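Local coordinates for aldehyde dehydrogenase (Anabaena variabilis, PDB 4H7N), which probably oxidises aldehydes to carboxylic acids with NAD+ as the electron acceptor, at residues A[319-333]-A[346-360]. Residues are numbered along the deposited sequence; the frame is centred on the assembly and turned at random.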
# COMPACT_ATOMS: atom_id res chain seq x y z
N ASP A 319 -30.09 -13.16 -15.31
CA ASP A 319 -30.60 -11.80 -15.30
C ASP A 319 -29.94 -10.92 -16.36
O ASP A 319 -30.62 -10.14 -17.02
CB ASP A 319 -30.41 -11.24 -13.90
CG ASP A 319 -30.82 -9.81 -13.80
OD1 ASP A 319 -32.02 -9.59 -13.99
OD2 ASP A 319 -29.96 -8.93 -13.53
N HIS A 320 -28.64 -11.10 -16.60
CA HIS A 320 -27.93 -10.32 -17.62
C HIS A 320 -28.42 -10.66 -19.01
O HIS A 320 -28.56 -9.78 -19.86
CB HIS A 320 -26.39 -10.52 -17.49
CG HIS A 320 -25.79 -9.77 -16.34
ND1 HIS A 320 -24.47 -9.39 -16.28
CD2 HIS A 320 -26.38 -9.29 -15.21
CE1 HIS A 320 -24.27 -8.71 -15.17
NE2 HIS A 320 -25.41 -8.64 -14.50
N ILE A 321 -28.66 -11.95 -19.24
CA ILE A 321 -29.16 -12.41 -20.54
C ILE A 321 -30.58 -11.86 -20.77
O ILE A 321 -30.87 -11.26 -21.81
CB ILE A 321 -29.17 -13.96 -20.65
CG1 ILE A 321 -27.78 -14.52 -20.60
CG2 ILE A 321 -29.79 -14.43 -21.96
CD1 ILE A 321 -27.75 -16.01 -20.43
N LEU A 322 -31.45 -12.01 -19.79
CA LEU A 322 -32.81 -11.43 -19.91
C LEU A 322 -32.84 -9.91 -20.06
O LEU A 322 -33.56 -9.38 -20.93
CB LEU A 322 -33.67 -11.82 -18.71
CG LEU A 322 -33.99 -13.31 -18.61
CD1 LEU A 322 -34.69 -13.59 -17.28
CD2 LEU A 322 -34.85 -13.83 -19.75
N ASP A 323 -32.07 -9.20 -19.25
CA ASP A 323 -32.00 -7.71 -19.38
C ASP A 323 -31.55 -7.35 -20.81
O ASP A 323 -32.10 -6.44 -21.44
CB ASP A 323 -31.03 -7.14 -18.33
CG ASP A 323 -30.67 -5.69 -18.59
OD1 ASP A 323 -31.48 -4.79 -18.26
OD2 ASP A 323 -29.56 -5.41 -19.10
N ALA A 324 -30.53 -8.07 -21.31
CA ALA A 324 -30.01 -7.84 -22.67
C ALA A 324 -31.08 -8.04 -23.75
O ALA A 324 -31.27 -7.18 -24.62
CB ALA A 324 -28.81 -8.74 -22.95
N VAL A 325 -31.76 -9.18 -23.68
CA VAL A 325 -32.82 -9.49 -24.62
C VAL A 325 -33.96 -8.46 -24.54
O VAL A 325 -34.38 -7.92 -25.56
CB VAL A 325 -33.32 -10.95 -24.46
CG1 VAL A 325 -34.63 -11.17 -25.22
CG2 VAL A 325 -32.24 -11.92 -24.95
N GLU A 326 -34.43 -8.15 -23.34
CA GLU A 326 -35.40 -7.08 -23.18
C GLU A 326 -34.96 -5.78 -23.90
O GLU A 326 -35.79 -5.06 -24.39
CB GLU A 326 -35.67 -6.81 -21.69
CG GLU A 326 -36.37 -5.49 -21.35
CD GLU A 326 -37.84 -5.46 -21.71
OE1 GLU A 326 -38.32 -6.46 -22.32
OE2 GLU A 326 -38.52 -4.45 -21.39
N LYS A 327 -33.66 -5.50 -23.94
CA LYS A 327 -33.18 -4.23 -24.49
C LYS A 327 -32.76 -4.34 -25.95
O LYS A 327 -32.17 -3.40 -26.49
CB LYS A 327 -32.04 -3.70 -23.60
CG LYS A 327 -32.58 -3.16 -22.29
CD LYS A 327 -31.48 -2.76 -21.33
CE LYS A 327 -32.12 -2.08 -20.11
NZ LYS A 327 -31.08 -2.08 -19.04
N GLY A 328 -33.02 -5.49 -26.57
CA GLY A 328 -32.85 -5.63 -28.01
C GLY A 328 -31.77 -6.60 -28.43
O GLY A 328 -31.60 -6.80 -29.61
N ALA A 329 -31.03 -7.20 -27.50
CA ALA A 329 -29.89 -8.06 -27.91
C ALA A 329 -30.37 -9.23 -28.77
O ALA A 329 -31.51 -9.66 -28.64
CB ALA A 329 -29.13 -8.56 -26.70
N VAL A 330 -29.51 -9.69 -29.68
CA VAL A 330 -29.74 -10.86 -30.52
C VAL A 330 -28.81 -11.97 -30.05
O VAL A 330 -27.62 -11.76 -29.99
CB VAL A 330 -29.41 -10.53 -32.00
CG1 VAL A 330 -29.47 -11.78 -32.88
CG2 VAL A 330 -30.37 -9.46 -32.54
N ILE A 331 -29.35 -13.13 -29.71
CA ILE A 331 -28.56 -14.27 -29.25
C ILE A 331 -28.30 -15.14 -30.45
O ILE A 331 -29.24 -15.63 -31.05
CB ILE A 331 -29.35 -15.14 -28.24
CG1 ILE A 331 -29.91 -14.30 -27.07
CG2 ILE A 331 -28.54 -16.35 -27.79
CD1 ILE A 331 -28.96 -13.98 -26.00
N HIS A 332 -27.03 -15.37 -30.78
CA HIS A 332 -26.71 -16.23 -31.90
C HIS A 332 -26.50 -17.69 -31.52
O HIS A 332 -26.68 -18.57 -32.34
CB HIS A 332 -25.50 -15.70 -32.63
CG HIS A 332 -25.70 -14.33 -33.17
ND1 HIS A 332 -26.15 -14.09 -34.45
CD2 HIS A 332 -25.58 -13.12 -32.59
CE1 HIS A 332 -26.26 -12.79 -34.65
NE2 HIS A 332 -25.93 -12.18 -33.53
N CYS A 333 -26.10 -17.94 -30.28
CA CYS A 333 -25.84 -19.29 -29.81
C CYS A 333 -25.87 -19.24 -28.30
O CYS A 333 -25.65 -18.18 -27.67
CB CYS A 333 -24.49 -19.85 -30.34
SG CYS A 333 -22.95 -19.01 -29.78
N CYS A 346 -24.60 -22.94 -18.46
CA CYS A 346 -24.78 -22.00 -19.56
C CYS A 346 -23.72 -22.30 -20.60
O CYS A 346 -22.52 -22.41 -20.28
CB CYS A 346 -24.62 -20.55 -19.10
SG CYS A 346 -25.13 -19.33 -20.38
N ARG A 347 -24.15 -22.36 -21.84
CA ARG A 347 -23.22 -22.55 -22.92
C ARG A 347 -22.61 -21.22 -23.36
O ARG A 347 -23.19 -20.16 -23.13
CB ARG A 347 -23.89 -23.20 -24.14
CG ARG A 347 -24.31 -24.63 -23.93
CD ARG A 347 -25.01 -25.17 -25.17
NE ARG A 347 -24.94 -26.63 -25.14
CZ ARG A 347 -25.80 -27.43 -24.53
NH1 ARG A 347 -26.87 -26.94 -23.90
NH2 ARG A 347 -25.58 -28.74 -24.56
N PRO A 348 -21.45 -21.29 -24.00
CA PRO A 348 -20.87 -20.12 -24.66
C PRO A 348 -21.91 -19.37 -25.49
O PRO A 348 -22.64 -19.97 -26.26
CB PRO A 348 -19.79 -20.74 -25.56
CG PRO A 348 -19.36 -21.96 -24.81
CD PRO A 348 -20.65 -22.51 -24.25
N THR A 349 -22.04 -18.09 -25.23
CA THR A 349 -23.12 -17.29 -25.75
C THR A 349 -22.57 -16.09 -26.47
O THR A 349 -21.88 -15.27 -25.86
CB THR A 349 -24.00 -16.85 -24.59
OG1 THR A 349 -24.52 -18.00 -23.93
CG2 THR A 349 -25.12 -15.96 -25.02
N VAL A 350 -22.84 -15.98 -27.79
CA VAL A 350 -22.49 -14.78 -28.58
C VAL A 350 -23.76 -13.96 -28.79
O VAL A 350 -24.76 -14.49 -29.28
CB VAL A 350 -21.89 -15.15 -29.94
CG1 VAL A 350 -21.56 -13.90 -30.76
CG2 VAL A 350 -20.65 -16.01 -29.75
N MSE A 351 -23.69 -12.67 -28.46
CA MSE A 351 -24.79 -11.75 -28.68
C MSE A 351 -24.33 -10.51 -29.41
O MSE A 351 -23.23 -10.01 -29.19
CB MSE A 351 -25.35 -11.22 -27.38
CG MSE A 351 -25.38 -12.17 -26.22
SE MSE A 351 -26.24 -11.26 -24.64
CE MSE A 351 -25.76 -9.46 -24.92
N THR A 352 -25.22 -9.98 -30.23
CA THR A 352 -24.97 -8.72 -30.95
C THR A 352 -26.19 -7.79 -30.75
O THR A 352 -27.14 -8.14 -30.02
CB THR A 352 -24.66 -8.93 -32.46
OG1 THR A 352 -25.81 -9.46 -33.13
CG2 THR A 352 -23.45 -9.90 -32.70
N ASN A 353 -26.16 -6.65 -31.41
CA ASN A 353 -27.08 -5.56 -31.14
C ASN A 353 -27.08 -5.20 -29.66
O ASN A 353 -28.12 -5.15 -29.03
CB ASN A 353 -28.47 -5.95 -31.58
CG ASN A 353 -29.31 -4.76 -31.97
OD1 ASN A 353 -28.89 -3.94 -32.78
ND2 ASN A 353 -30.52 -4.66 -31.40
N VAL A 354 -25.89 -5.04 -29.10
CA VAL A 354 -25.71 -4.79 -27.64
C VAL A 354 -25.17 -3.38 -27.45
O VAL A 354 -24.68 -2.75 -28.40
CB VAL A 354 -24.78 -5.81 -26.98
CG1 VAL A 354 -25.37 -7.20 -27.03
CG2 VAL A 354 -23.40 -5.83 -27.66
N ASN A 355 -25.33 -2.87 -26.24
CA ASN A 355 -24.85 -1.53 -25.92
C ASN A 355 -24.70 -1.35 -24.42
O ASN A 355 -25.01 -2.25 -23.63
CB ASN A 355 -25.73 -0.46 -26.55
CG ASN A 355 -27.13 -0.45 -25.99
OD1 ASN A 355 -27.34 -0.31 -24.80
ND2 ASN A 355 -28.11 -0.59 -26.85
N HIS A 356 -24.19 -0.19 -24.03
CA HIS A 356 -23.85 0.03 -22.64
C HIS A 356 -25.07 0.43 -21.79
O HIS A 356 -24.91 0.71 -20.61
CB HIS A 356 -22.72 1.08 -22.55
CG HIS A 356 -21.36 0.55 -22.90
ND1 HIS A 356 -20.21 1.09 -22.37
CD2 HIS A 356 -20.96 -0.48 -23.69
CE1 HIS A 356 -19.15 0.42 -22.83
NE2 HIS A 356 -19.58 -0.54 -23.62
N SER A 357 -26.30 0.38 -22.35
CA SER A 357 -27.48 0.46 -21.47
C SER A 357 -27.74 -0.88 -20.77
O SER A 357 -28.53 -0.95 -19.84
CB SER A 357 -28.74 0.86 -22.24
OG SER A 357 -29.21 -0.22 -23.04
N MSE A 358 -27.08 -1.95 -21.21
CA MSE A 358 -27.37 -3.29 -20.69
C MSE A 358 -26.40 -3.71 -19.59
O MSE A 358 -25.18 -3.41 -19.63
CB MSE A 358 -27.28 -4.34 -21.84
CG MSE A 358 -28.14 -4.05 -23.04
SE MSE A 358 -27.57 -5.18 -24.56
CE MSE A 358 -29.02 -4.61 -25.74
N LYS A 359 -26.91 -4.48 -18.63
CA LYS A 359 -26.09 -4.99 -17.54
C LYS A 359 -24.93 -5.81 -18.01
O LYS A 359 -23.85 -5.77 -17.43
CB LYS A 359 -26.91 -5.89 -16.65
CG LYS A 359 -27.96 -5.16 -15.84
CD LYS A 359 -28.81 -6.21 -15.14
CE LYS A 359 -30.11 -5.66 -14.62
NZ LYS A 359 -29.92 -5.31 -13.19
N VAL A 360 -25.18 -6.61 -19.04
CA VAL A 360 -24.14 -7.51 -19.54
C VAL A 360 -22.89 -6.76 -20.06
O VAL A 360 -21.83 -7.34 -20.21
CB VAL A 360 -24.74 -8.46 -20.61
CG1 VAL A 360 -24.85 -7.77 -21.96
CG2 VAL A 360 -23.93 -9.74 -20.71
O HOH W 1 -27.78 -7.17 -20.00
O HOH W 2 -31.27 -0.86 -25.93
O HOH W 3 -29.98 -2.83 -28.86
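Asp-323 OD2 is gripped twice: the backbone N of Lys-359 reaches it at 2.8 Å on the syn side, 33° out of the carboxylate plane, and a water that also binds His-320 O and Val-360 N donates to it. The other oxygen takes Lys-327 NZ in a salt bridge, and that ammonium goes on to Ser-357 O (2.9 Å). With CG anti to the backbone N (chi1 167°), the carboxylate is set between helix and loop; an alanine here would probably leave Lys-359 N without its acceptor and Lys-327 without its counter-charge. Lys-359 CB sits over a face of the His-320 ring, whose ND1 bonds Thr-365. The methyl CE of selenomethionine Met-351, swung round by the bend at chi3, packs on Ala-324 CB (3.7 Å) and Ala-329 CB. A Schellman motif with Gly-328 at C-prime ends the helix, and Asn-353 ND2 meets Gly-328 O from above its carbonyl plane (3.0 Å). Val-330 and Thr-352 form an antiparallel hydrogen-bonded pair, and His-332 NE2 shares a nearly straight 2.8 Å bond with Thr-352 OG1. Helix 311-326 turns into edge strand 330-333, antiparallel to 349-352 in an otherwise parallel sheet, consistent with the catalytic domain of the aldehyde dehydrogenase fold.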